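Local coordinates for protein macrolide 2'-phosphotransferase MphH (Brachybacterium faecium, PDB 5UXD) that probably inactivates macrolide antibiotics by transferring a phosphate group to their 2'-hydroxyl, and binds azithromycin, at residues F168-L174 / A290-P296; G144-R148 / A220-D224; A117-R123 / I240-A244; R148-V153 / P189-V193. All coordinates share one frame. Residues are numbered along the deposited sequence.

All four contacts lie beyond the N-terminal antiparallel sheet. Interactions 2 and 4 are neighbours, with centres 9 Å apart. They share Arg148, and Gly223 N lies 2.8 Å from Val193 O, a probable hydrogen bond, so three chain segments meet side by side. Interactions 1 and 3 stand apart, their centres about 34 Å from each other and each about 26 to 28 Å from those of interactions 2 and 4. Bound azithromycin lies about 7 Å from the Ala293 side chain of interaction 1 and about 10 Å from that of Arg148. In interaction 2, the Ala220 side chain lies about 10 Å from that of Asp216, a magnesium-binding residue whose metal is absent from this model.

Interaction 1. Residues F168-L174 / A290-P296; sequences FEIAPAL and AAAALNP
Leu294, at the C-terminal end of helix 284-294, is the main bump of this contact, and the extended loop 168-171 curves round it. With chi1 m and chi2 t, it lays CD1 over one face of the Phe168 ring, 4.0 Å from the centroid, a CH-pi contact, while its CD2 lies 4.2 Å from Ile170 CG1. The Phe168 ring (chi1 m) also rests on the shallow surface of two alanines: CE2 is 4.0 Å from Ala290 CB and CD2 3.9 Å from Ala291 CB. Backbone register pairs Ile170 with Leu294 and Ala171 with Asn295. Ala171 N donates to Leu294 O (2.9 Å), so the C-terminal end of helix 284-294 meets the N-cap of helix 172-183 through one backbone bond. Water 1 bridges Glu169 O and Ala291 O. Leu174 CD1 meets Pro296 CD at 4.0 Å. Around this junction, Leu294 also packs on Trp178 of helix 172-183, Val164 of helix 150-167 and Pro271 of helix 270-281, and Phe168 makes a cation-pi contact with Arg287.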
loop_
_atom_site.group_PDB
_atom_site.type_symbol
_atom_site.label_atom_id
_atom_site.label_comp_id
_atom_site.label_asym_id
_atom_site.label_seq_id
_atom_site.Cartn_x
_atom_site.Cartn_y
_atom_site.Cartn_z
ATOM N N PHE A 168 -8.534 8.171 23.391
ATOM C CA PHE A 168 -8.609 9.491 22.778
ATOM C C PHE A 168 -10.014 10.059 22.908
ATOM O O PHE A 168 -11.001 9.323 22.880
ATOM C CB PHE A 168 -8.284 9.461 21.280
ATOM C CG PHE A 168 -6.875 9.082 20.952
ATOM C CD1 PHE A 168 -6.519 7.750 20.826
ATOM C CD2 PHE A 168 -5.915 10.055 20.720
ATOM C CE1 PHE A 168 -5.237 7.386 20.506
ATOM C CE2 PHE A 168 -4.622 9.698 20.393
ATOM C CZ PHE A 168 -4.279 8.364 20.287
ATOM N N GLU A 169 -10.097 11.384 23.018
ATOM C CA GLU A 169 -11.374 12.061 22.852
ATOM C C GLU A 169 -11.752 12.059 21.376
ATOM O O GLU A 169 -10.940 12.418 20.517
ATOM C CB GLU A 169 -11.290 13.493 23.379
ATOM C CG GLU A 169 -12.574 14.013 24.001
ATOM C CD GLU A 169 -12.958 13.263 25.256
ATOM O OE1 GLU A 169 -14.047 12.652 25.274
ATOM O OE2 GLU A 169 -12.171 13.283 26.224
ATOM N N ILE A 170 -12.975 11.632 21.071
ATOM C CA ILE A 170 -13.465 11.612 19.694
ATOM C C ILE A 170 -14.652 12.559 19.598
ATOM O O ILE A 170 -15.601 12.457 20.384
ATOM C CB ILE A 170 -13.858 10.197 19.235
ATOM C CG1 ILE A 170 -12.670 9.237 19.380
ATOM C CG2 ILE A 170 -14.372 10.230 17.782
ATOM C CD1 ILE A 170 -12.995 7.807 19.006
ATOM N N ALA A 171 -14.591 13.483 18.644
ATOM C CA ALA A 171 -15.686 14.419 18.441
ATOM C C ALA A 171 -16.973 13.639 18.212
ATOM O O ALA A 171 -16.966 12.668 17.443
ATOM C CB ALA A 171 -15.398 15.327 17.244
ATOM N N PRO A 172 -18.075 13.990 18.879
ATOM C CA PRO A 172 -19.318 13.232 18.667
ATOM C C PRO A 172 -19.748 13.150 17.210
ATOM O O PRO A 172 -20.295 12.118 16.808
ATOM C CB PRO A 172 -20.334 13.996 19.523
ATOM C CG PRO A 172 -19.507 14.521 20.647
ATOM C CD PRO A 172 -18.193 14.918 20.023
ATOM N N ALA A 173 -19.502 14.186 16.403
ATOM C CA ALA A 173 -19.887 14.127 14.993
ATOM C C ALA A 173 -19.164 13.006 14.254
ATOM O O ALA A 173 -19.751 12.352 13.386
ATOM C CB ALA A 173 -19.626 15.471 14.318
ATOM N N LEU A 174 -17.887 12.767 14.580
ATOM C CA LEU A 174 -17.168 11.647 13.970
ATOM C C LEU A 174 -17.588 10.311 14.561
ATOM O O LEU A 174 -17.735 9.325 13.829
ATOM C CB LEU A 174 -15.665 11.825 14.132
ATOM C CG LEU A 174 -15.108 12.975 13.314
ATOM C CD1 LEU A 174 -13.649 13.186 13.663
ATOM C CD2 LEU A 174 -15.294 12.700 11.817
ATOM N N ALA A 290 -2.785 12.123 15.955
ATOM C CA ALA A 290 -4.028 11.355 15.948
ATOM C C ALA A 290 -5.124 12.072 16.727
ATOM O O ALA A 290 -6.285 12.099 16.300
ATOM C CB ALA A 290 -3.792 9.957 16.524
ATOM N N ALA A 291 -4.769 12.677 17.861
ATOM C CA ALA A 291 -5.764 13.383 18.667
ATOM C C ALA A 291 -6.368 14.562 17.911
ATOM O O ALA A 291 -7.570 14.831 18.025
ATOM C CB ALA A 291 -5.137 13.852 19.979
ATOM N N ALA A 292 -5.555 15.284 17.130
ATOM C CA ALA A 292 -6.098 16.402 16.364
ATOM C C ALA A 292 -7.055 15.935 15.273
ATOM O O ALA A 292 -8.022 16.640 14.962
ATOM C CB ALA A 292 -4.968 17.224 15.751
ATOM N N ALA A 293 -6.804 14.765 14.681
ATOM C CA ALA A 293 -7.698 14.223 13.656
ATOM C C ALA A 293 -8.987 13.669 14.250
ATOM O O ALA A 293 -10.041 13.751 13.610
ATOM C CB ALA A 293 -6.992 13.126 12.858
ATOM N N LEU A 294 -8.924 13.121 15.467
ATOM C CA LEU A 294 -10.092 12.536 16.117
ATOM C C LEU A 294 -10.988 13.572 16.781
ATOM O O LEU A 294 -12.166 13.290 17.022
ATOM C CB LEU A 294 -9.635 11.501 17.153
ATOM C CG LEU A 294 -9.005 10.237 16.555
ATOM C CD1 LEU A 294 -8.074 9.552 17.548
ATOM C CD2 LEU A 294 -10.089 9.263 16.030
ATOM N N ASN A 295 -10.470 14.760 17.088
ATOM C CA ASN A 295 -11.232 15.796 17.785
ATOM C C ASN A 295 -10.865 17.165 17.225
ATOM O O ASN A 295 -10.237 17.991 17.900
ATOM C CB ASN A 295 -10.980 15.724 19.290
ATOM C CG ASN A 295 -11.811 16.710 20.060
ATOM O OD1 ASN A 295 -12.963 16.966 19.715
ATOM N ND2 ASN A 295 -11.224 17.290 21.102
ATOM N N PRO A 296 -11.261 17.453 15.980
ATOM C CA PRO A 296 -10.813 18.691 15.344
ATOM C C PRO A 296 -11.354 19.904 16.067
ATOM O O PRO A 296 -12.414 19.842 16.718
ATOM C CB PRO A 296 -11.392 18.582 13.918
ATOM C CG PRO A 296 -11.731 17.127 13.734
ATOM C CD PRO A 296 -12.128 16.653 15.098
HETATM O O HOH W 1 -8.521 13.620 20.399
#

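Interaction 2. Residues G144-R148 / A220-D224; sequences GIEVR and AAVGD
Val222, its chi1 t, points toward segment 144-148 and overlaps two residues there: CG1 reaches Val147 CG1 at 4.0 Å, and CG2 reaches Ile145 CD1 at 4.2 Å. Ile145 (chi1 p, chi2 t) reaches across to the other chain segment, its CD1 3.9 Å from Ala221 CA and its CB 3.6 Å from Ala220 O. The two segments run in the same direction, 17° apart, with Glu146 beside Ala221 and Arg148 beside Gly223. Both are extended, 220-224 turning a corner at Val222, and form a single parallel beta bridge at Val147 and Val222: Val222 N donates to Glu146 O (2.9 Å), and Arg148 N to Val222 O (2.9 Å). One step earlier, water 2 accepts from Glu146 N at 2.9 Å and donates to Ala220 O at 2.8 Å. On its other edge, 220-224 hydrogen-bonds through its backbone to Thr195 and Val193, so the bridge extends a short strand-like ladder; helix 59-72 touches Ile145 and Ala220, and helix 137-141 touches Val222 and Val147.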
loop_
_atom_site.group_PDB
_atom_site.type_symbol
_atom_site.label_atom_id
_atom_site.label_comp_id
_atom_site.label_asym_id
_atom_site.label_seq_id
_atom_site.Cartn_x
_atom_site.Cartn_y
_atom_site.Cartn_z
ATOM N N GLY A 144 2.152 -15.524 5.851
ATOM C CA GLY A 144 2.222 -14.889 7.155
ATOM C C GLY A 144 1.435 -13.600 7.280
ATOM O O GLY A 144 1.380 -13.031 8.379
ATOM N N ILE A 145 0.815 -13.124 6.198
ATOM C CA ILE A 145 0.001 -11.920 6.289
ATOM C C ILE A 145 -1.222 -12.176 7.169
ATOM O O ILE A 145 -1.652 -13.319 7.386
ATOM C CB ILE A 145 -0.413 -11.439 4.890
ATOM C CG1 ILE A 145 -1.270 -12.500 4.197
ATOM C CG2 ILE A 145 0.812 -11.102 4.055
ATOM C CD1 ILE A 145 -1.847 -12.039 2.846
ATOM N N GLU A 146 -1.782 -11.084 7.685
ATOM C CA GLU A 146 -3.016 -11.146 8.455
ATOM C C GLU A 146 -4.158 -11.657 7.588
ATOM O O GLU A 146 -4.211 -11.410 6.383
ATOM C CB GLU A 146 -3.370 -9.768 9.006
ATOM C CG GLU A 146 -2.548 -9.338 10.211
ATOM C CD GLU A 146 -2.821 -10.174 11.450
ATOM O OE1 GLU A 146 -3.485 -9.657 12.375
ATOM O OE2 GLU A 146 -2.358 -11.336 11.508
ATOM N N VAL A 147 -5.077 -12.385 8.217
ATOM C CA VAL A 147 -6.250 -12.931 7.545
ATOM C C VAL A 147 -7.475 -12.599 8.386
ATOM O O VAL A 147 -7.510 -12.925 9.579
ATOM C CB VAL A 147 -6.130 -14.457 7.361
ATOM C CG1 VAL A 147 -7.406 -15.036 6.750
ATOM C CG2 VAL A 147 -4.897 -14.805 6.519
ATOM N N ARG A 148 -8.468 -11.951 7.774
ATOM C CA ARG A 148 -9.728 -11.629 8.437
ATOM C C ARG A 148 -10.881 -12.112 7.568
ATOM O O ARG A 148 -10.985 -11.719 6.400
ATOM C CB ARG A 148 -9.851 -10.119 8.693
ATOM C CG ARG A 148 -8.935 -9.582 9.794
ATOM C CD ARG A 148 -9.068 -8.065 9.953
ATOM N NE ARG A 148 -8.139 -7.548 10.956
ATOM C CZ ARG A 148 -7.895 -6.255 11.163
ATOM N NH1 ARG A 148 -8.517 -5.331 10.445
ATOM N NH2 ARG A 148 -7.028 -5.885 12.096
ATOM N N ALA A 220 -0.320 -5.810 2.709
ATOM C CA ALA A 220 -1.202 -6.840 2.174
ATOM C C ALA A 220 -1.778 -7.697 3.294
ATOM O O ALA A 220 -1.131 -7.938 4.317
ATOM C CB ALA A 220 -0.452 -7.727 1.187
ATOM N N ALA A 221 -3.008 -8.160 3.077
ATOM C CA ALA A 221 -3.772 -8.923 4.054
ATOM C C ALA A 221 -4.956 -9.560 3.347
ATOM O O ALA A 221 -5.466 -9.014 2.368
ATOM C CB ALA A 221 -4.258 -8.024 5.199
ATOM N N VAL A 222 -5.400 -10.708 3.848
ATOM C CA VAL A 222 -6.691 -11.217 3.381
ATOM C C VAL A 222 -7.795 -10.535 4.181
ATOM O O VAL A 222 -7.764 -10.499 5.419
ATOM C CB VAL A 222 -6.764 -12.750 3.492
ATOM C CG1 VAL A 222 -8.211 -13.236 3.236
ATOM C CG2 VAL A 222 -5.803 -13.393 2.502
ATOM N N GLY A 223 -8.763 -9.979 3.461
ATOM C CA GLY A 223 -9.804 -9.203 4.107
ATOM C C GLY A 223 -10.693 -8.456 3.131
ATOM O O GLY A 223 -11.052 -8.981 2.078
ATOM N N ASP A 224 -11.038 -7.227 3.476
ATOM C CA ASP A 224 -12.103 -6.469 2.798
ATOM C C ASP A 224 -11.715 -6.101 1.369
ATOM O O ASP A 224 -10.767 -5.329 1.175
ATOM C CB ASP A 224 -12.399 -5.216 3.641
ATOM C CG ASP A 224 -13.581 -4.377 3.120
ATOM O OD1 ASP A 224 -14.108 -4.631 2.016
ATOM O OD2 ASP A 224 -13.967 -3.435 3.842
HETATM O O HOH W 2 -0.989 -8.403 7.037
#

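Interaction 3. Residues A117-R123 / I240-A244; sequences ASTVYAR and IFEVA
Ile240, Ala122 and Val243 give up the most surface where the start of helix 119-133 crosses helix 238-250. The short axes of 119-123 and 240-244 approach to 8.1 Å and run in broadly the same direction at 36°, with a signed crossing angle of -36°. Ala122 points toward the other helix and sits at the centre of the contact: its CB lies 3.7 Å from Ile240 CG2, 3.8 Å from Val243 CG1 and 4.2 Å from Ala244 CB. Because the residues at the crossing are small, the backbones also meet, with Ala122 and Ala244 CA atoms only 4.5 Å apart and a CA-H...O contact of 3.4 Å from Ala244 CA to Ala122 O. Ile240 (m, m) spreads toward the turn before the helix, its CD1 3.3 Å from Ala117 O and 3.6 Å from Thr119 CG2. Val243 (t) lies beyond Ala122, its CG1 3.4 Å from Arg123 CG. Ser118 caps the first helix, its OG accepting from Tyr121 N at 3.0 Å, and is hydrogen-bonded in turn with Glu209. His232 of helix 230-235 touches Ala122 and Ala244. The contact joins two helices of the mainly helical C-terminal lobe, consistent with the kinase-like phosphotransferase family.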
loop_
_atom_site.group_PDB
_atom_site.type_symbol
_atom_site.label_atom_id
_atom_site.label_comp_id
_atom_site.label_asym_id
_atom_site.label_seq_id
_atom_site.Cartn_x
_atom_site.Cartn_y
_atom_site.Cartn_z
ATOM N N ALA A 117 -9.789 11.044 -13.246
ATOM C CA ALA A 117 -10.954 10.993 -14.122
ATOM C C ALA A 117 -10.688 10.209 -15.412
ATOM O O ALA A 117 -11.569 10.152 -16.277
ATOM C CB ALA A 117 -11.436 12.414 -14.452
ATOM N N SER A 118 -9.510 9.585 -15.540
ATOM C CA SER A 118 -9.165 8.812 -16.732
ATOM C C SER A 118 -9.944 7.502 -16.788
ATOM O O SER A 118 -9.924 6.724 -15.835
ATOM C CB SER A 118 -7.667 8.510 -16.744
ATOM O OG SER A 118 -7.352 7.467 -17.655
ATOM N N THR A 119 -10.612 7.241 -17.917
ATOM C CA THR A 119 -11.228 5.921 -18.086
ATOM C C THR A 119 -10.185 4.831 -18.297
ATOM O O THR A 119 -10.423 3.670 -17.938
ATOM C CB THR A 119 -12.187 5.922 -19.268
ATOM O OG1 THR A 119 -11.531 6.507 -20.397
ATOM C CG2 THR A 119 -13.446 6.717 -18.945
ATOM N N VAL A 120 -9.039 5.171 -18.887
ATOM C CA VAL A 120 -7.992 4.170 -19.100
ATOM C C VAL A 120 -7.471 3.655 -17.764
ATOM O O VAL A 120 -7.366 2.441 -17.550
ATOM C CB VAL A 120 -6.862 4.745 -19.972
ATOM C CG1 VAL A 120 -5.675 3.801 -19.990
ATOM C CG2 VAL A 120 -7.363 4.967 -21.394
ATOM N N TYR A 121 -7.153 4.567 -16.836
ATOM C CA TYR A 121 -6.682 4.151 -15.515
ATOM C C TYR A 121 -7.760 3.383 -14.758
ATOM O O TYR A 121 -7.465 2.393 -14.071
ATOM C CB TYR A 121 -6.234 5.365 -14.695
ATOM C CG TYR A 121 -5.597 4.984 -13.373
ATOM C CD1 TYR A 121 -4.243 4.686 -13.302
ATOM C CD2 TYR A 121 -6.356 4.912 -12.198
ATOM C CE1 TYR A 121 -3.648 4.334 -12.107
ATOM C CE2 TYR A 121 -5.770 4.553 -10.997
ATOM C CZ TYR A 121 -4.408 4.271 -10.962
ATOM O OH TYR A 121 -3.801 3.920 -9.780
ATOM N N ALA A 122 -9.004 3.851 -14.835
ATOM C CA ALA A 122 -10.110 3.163 -14.171
ATOM C C ALA A 122 -10.210 1.713 -14.637
ATOM O O ALA A 122 -10.316 0.794 -13.811
ATOM C CB ALA A 122 -11.428 3.908 -14.425
ATOM N N ARG A 123 -10.157 1.481 -15.958
ATOM C CA ARG A 123 -10.245 0.095 -16.425
ATOM C C ARG A 123 -9.004 -0.709 -16.062
ATOM O O ARG A 123 -9.107 -1.898 -15.731
ATOM C CB ARG A 123 -10.481 0.032 -17.940
ATOM C CG ARG A 123 -11.818 0.583 -18.353
ATOM C CD ARG A 123 -12.043 0.490 -19.845
ATOM N NE ARG A 123 -11.770 1.769 -20.486
ATOM C CZ ARG A 123 -10.736 1.995 -21.288
ATOM N NH1 ARG A 123 -9.882 1.018 -21.577
ATOM N NH2 ARG A 123 -10.574 3.191 -21.829
ATOM N N ILE A 240 -16.651 7.410 -13.283
ATOM C CA ILE A 240 -15.354 6.800 -13.536
ATOM C C ILE A 240 -15.109 5.655 -12.560
ATOM O O ILE A 240 -14.573 4.607 -12.935
ATOM C CB ILE A 240 -14.253 7.875 -13.461
ATOM C CG1 ILE A 240 -14.490 8.960 -14.510
ATOM C CG2 ILE A 240 -12.874 7.246 -13.634
ATOM C CD1 ILE A 240 -14.409 8.460 -15.938
ATOM N N PHE A 241 -15.522 5.814 -11.298
ATOM C CA PHE A 241 -15.496 4.664 -10.395
ATOM C C PHE A 241 -16.344 3.519 -10.944
ATOM O O PHE A 241 -15.978 2.344 -10.812
ATOM C CB PHE A 241 -15.967 5.051 -8.988
ATOM C CG PHE A 241 -15.835 3.917 -7.974
ATOM C CD1 PHE A 241 -14.593 3.428 -7.643
ATOM C CD2 PHE A 241 -16.966 3.344 -7.373
ATOM C CE1 PHE A 241 -14.445 2.394 -6.728
ATOM C CE2 PHE A 241 -16.835 2.293 -6.436
ATOM C CZ PHE A 241 -15.569 1.823 -6.123
ATOM N N GLU A 242 -17.475 3.840 -11.590
ATOM C CA GLU A 242 -18.306 2.778 -12.149
ATOM C C GLU A 242 -17.592 2.040 -13.284
ATOM O O GLU A 242 -17.771 0.828 -13.440
ATOM C CB GLU A 242 -19.652 3.349 -12.613
ATOM C CG GLU A 242 -20.561 2.347 -13.332
ATOM C CD GLU A 242 -20.740 1.037 -12.566
ATOM O OE1 GLU A 242 -20.653 -0.040 -13.199
ATOM O OE2 GLU A 242 -20.969 1.084 -11.336
ATOM N N VAL A 243 -16.787 2.750 -14.091
ATOM C CA VAL A 243 -15.968 2.085 -15.110
ATOM C C VAL A 243 -14.992 1.106 -14.453
ATOM O O VAL A 243 -14.763 -0.007 -14.954
ATOM C CB VAL A 243 -15.219 3.136 -15.959
ATOM C CG1 VAL A 243 -14.073 2.497 -16.749
ATOM C CG2 VAL A 243 -16.171 3.862 -16.918
ATOM N N ALA A 244 -14.398 1.503 -13.323
ATOM C CA ALA A 244 -13.516 0.614 -12.569
ATOM C C ALA A 244 -14.262 -0.605 -12.044
ATOM O O ALA A 244 -13.748 -1.727 -12.106
ATOM C CB ALA A 244 -12.879 1.376 -11.406
#

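Interaction 4. Residues R148-V153 / P189-V193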
loop_
_atom_site.group_PDB
_atom_site.type_symbol
_atom_site.label_atom_id
_atom_site.label_comp_id
_atom_site.label_asym_id
_atom_site.label_seq_id
_atom_site.Cartn_x
_atom_site.Cartn_y
_atom_site.Cartn_z
ATOM N N ARG A 148 -8.468 -11.951 7.774
ATOM C CA ARG A 148 -9.728 -11.629 8.437
ATOM C C ARG A 148 -10.881 -12.112 7.568
ATOM O O ARG A 148 -10.985 -11.719 6.400
ATOM C CB ARG A 148 -9.851 -10.119 8.693
ATOM C CG ARG A 148 -8.935 -9.582 9.794
ATOM C CD ARG A 148 -9.068 -8.065 9.953
ATOM N NE ARG A 148 -8.139 -7.548 10.956
ATOM C CZ ARG A 148 -7.895 -6.255 11.163
ATOM N NH1 ARG A 148 -8.517 -5.331 10.445
ATOM N NH2 ARG A 148 -7.028 -5.885 12.096
ATOM N N SER A 149 -11.749 -12.952 8.138
ATOM C CA SER A 149 -13.071 -13.367 7.678
ATOM C C SER A 149 -13.893 -12.117 7.391
ATOM O O SER A 149 -13.474 -11.026 7.774
ATOM C CB SER A 149 -13.753 -14.214 8.748
ATOM O OG SER A 149 -14.080 -13.403 9.870
ATOM N N PRO A 150 -15.015 -12.158 6.655
ATOM C CA PRO A 150 -15.917 -10.990 6.680
ATOM C C PRO A 150 -16.358 -10.601 8.088
ATOM O O PRO A 150 -16.409 -9.406 8.409
ATOM C CB PRO A 150 -17.087 -11.437 5.804
ATOM C CG PRO A 150 -16.466 -12.397 4.834
ATOM C CD PRO A 150 -15.388 -13.120 5.603
ATOM N N ALA A 151 -16.643 -11.579 8.952
ATOM C CA ALA A 151 -17.041 -11.261 10.322
ATOM C C ALA A 151 -15.929 -10.533 11.062
ATOM O O ALA A 151 -16.184 -9.562 11.781
ATOM C CB ALA A 151 -17.428 -12.535 11.067
ATOM N N GLN A 152 -14.689 -10.990 10.888
ATOM C CA GLN A 152 -13.561 -10.371 11.573
ATOM C C GLN A 152 -13.236 -8.997 10.995
ATOM O O GLN A 152 -12.725 -8.139 11.720
ATOM C CB GLN A 152 -12.326 -11.273 11.489
ATOM C CG GLN A 152 -12.396 -12.547 12.297
ATOM C CD GLN A 152 -11.248 -13.484 11.976
ATOM O OE1 GLN A 152 -10.943 -13.734 10.808
ATOM N NE2 GLN A 152 -10.605 -14.012 13.009
ATOM N N VAL A 153 -13.525 -8.772 9.704
ATOM C CA VAL A 153 -13.345 -7.435 9.137
ATOM C C VAL A 153 -14.215 -6.424 9.872
ATOM O O VAL A 153 -13.741 -5.373 10.315
ATOM C CB VAL A 153 -13.648 -7.432 7.625
ATOM C CG1 VAL A 153 -13.699 -6.001 7.107
ATOM C CG2 VAL A 153 -12.608 -8.245 6.819
ATOM N N PRO A 189 -18.628 -6.185 3.514
ATOM C CA PRO A 189 -18.373 -7.294 2.587
ATOM C C PRO A 189 -18.870 -8.624 3.118
ATOM O O PRO A 189 -18.891 -8.868 4.326
ATOM C CB PRO A 189 -16.842 -7.303 2.454
ATOM C CG PRO A 189 -16.354 -6.680 3.749
ATOM C CD PRO A 189 -17.376 -5.613 4.054
ATOM N N GLY A 190 -19.232 -9.498 2.179
ATOM C CA GLY A 190 -19.622 -10.868 2.461
ATOM C C GLY A 190 -18.589 -11.898 2.066
ATOM O O GLY A 190 -18.869 -13.101 2.161
ATOM N N HIS A 191 -17.411 -11.476 1.606
ATOM C CA HIS A 191 -16.320 -12.379 1.283
ATOM C C HIS A 191 -15.024 -11.601 1.448
ATOM O O HIS A 191 -15.006 -10.364 1.345
ATOM C CB HIS A 191 -16.438 -12.961 -0.140
ATOM C CG HIS A 191 -16.212 -11.963 -1.242
ATOM N ND1 HIS A 191 -17.061 -10.902 -1.480
ATOM C CD2 HIS A 191 -15.235 -11.880 -2.183
ATOM C CE1 HIS A 191 -16.621 -10.207 -2.516
ATOM N NE2 HIS A 191 -15.511 -10.775 -2.956
ATOM N N SER A 192 -13.960 -12.340 1.759
ATOM C CA SER A 192 -12.593 -11.889 1.972
ATOM C C SER A 192 -11.711 -12.305 0.805
ATOM O O SER A 192 -11.904 -13.367 0.203
ATOM C CB SER A 192 -12.022 -12.459 3.272
ATOM O OG SER A 192 -12.823 -12.109 4.380
ATOM N N VAL A 193 -10.752 -11.453 0.435
ATOM C CA VAL A 193 -9.833 -11.691 -0.672
ATOM C C VAL A 193 -8.447 -11.238 -0.238
ATOM O O VAL A 193 -8.286 -10.515 0.743
ATOM C CB VAL A 193 -10.237 -10.923 -1.949
ATOM C CG1 VAL A 193 -11.599 -11.410 -2.492
ATOM C CG2 VAL A 193 -10.275 -9.422 -1.659
HETATM O O HOH W 3 -18.357 -7.859 6.870
#
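A capping box at the start of helix 150-167 meets the loop that leads into strand 193-195. Within the box, Ser149 OG accepts from Gln152 N at 2.7 Å, and Ser149 N donates back to Gln152 OE1 at 2.9 Å. Ser149 is the N-cap and Pro150 the first helical residue, where a missing amide hydrogen costs the helix nothing. The Pro150 ring projects against the bend formed by Pro189, Gly190 and His191: its CB is 3.5 Å from Pro189 O, and its CG lies 3.5 Å from both Gly190 C and His191 N. Further round, Ser192 OG sits 3.0 Å from Pro150 CD and donates a hydrogen bond to Arg148 O at 2.8 Å. Water 3 makes a second polar bridge, donating to Pro150 O (2.9 Å) and Pro189 O (2.8 Å). The one apolar side-chain pair within reach is Val153 CG1 to Pro189 CG, 4.3 Å. Pro189 also touches Trp256 and Asp224. The chemistry thus sets the Pro150 ring against backbone atoms of 189-191; the single direct hydrogen bond spends the Ser192 hydroxyl proton on Arg148 O, and a water links two carbonyls, Pro150 O and Pro189 O, that cannot bond to each other.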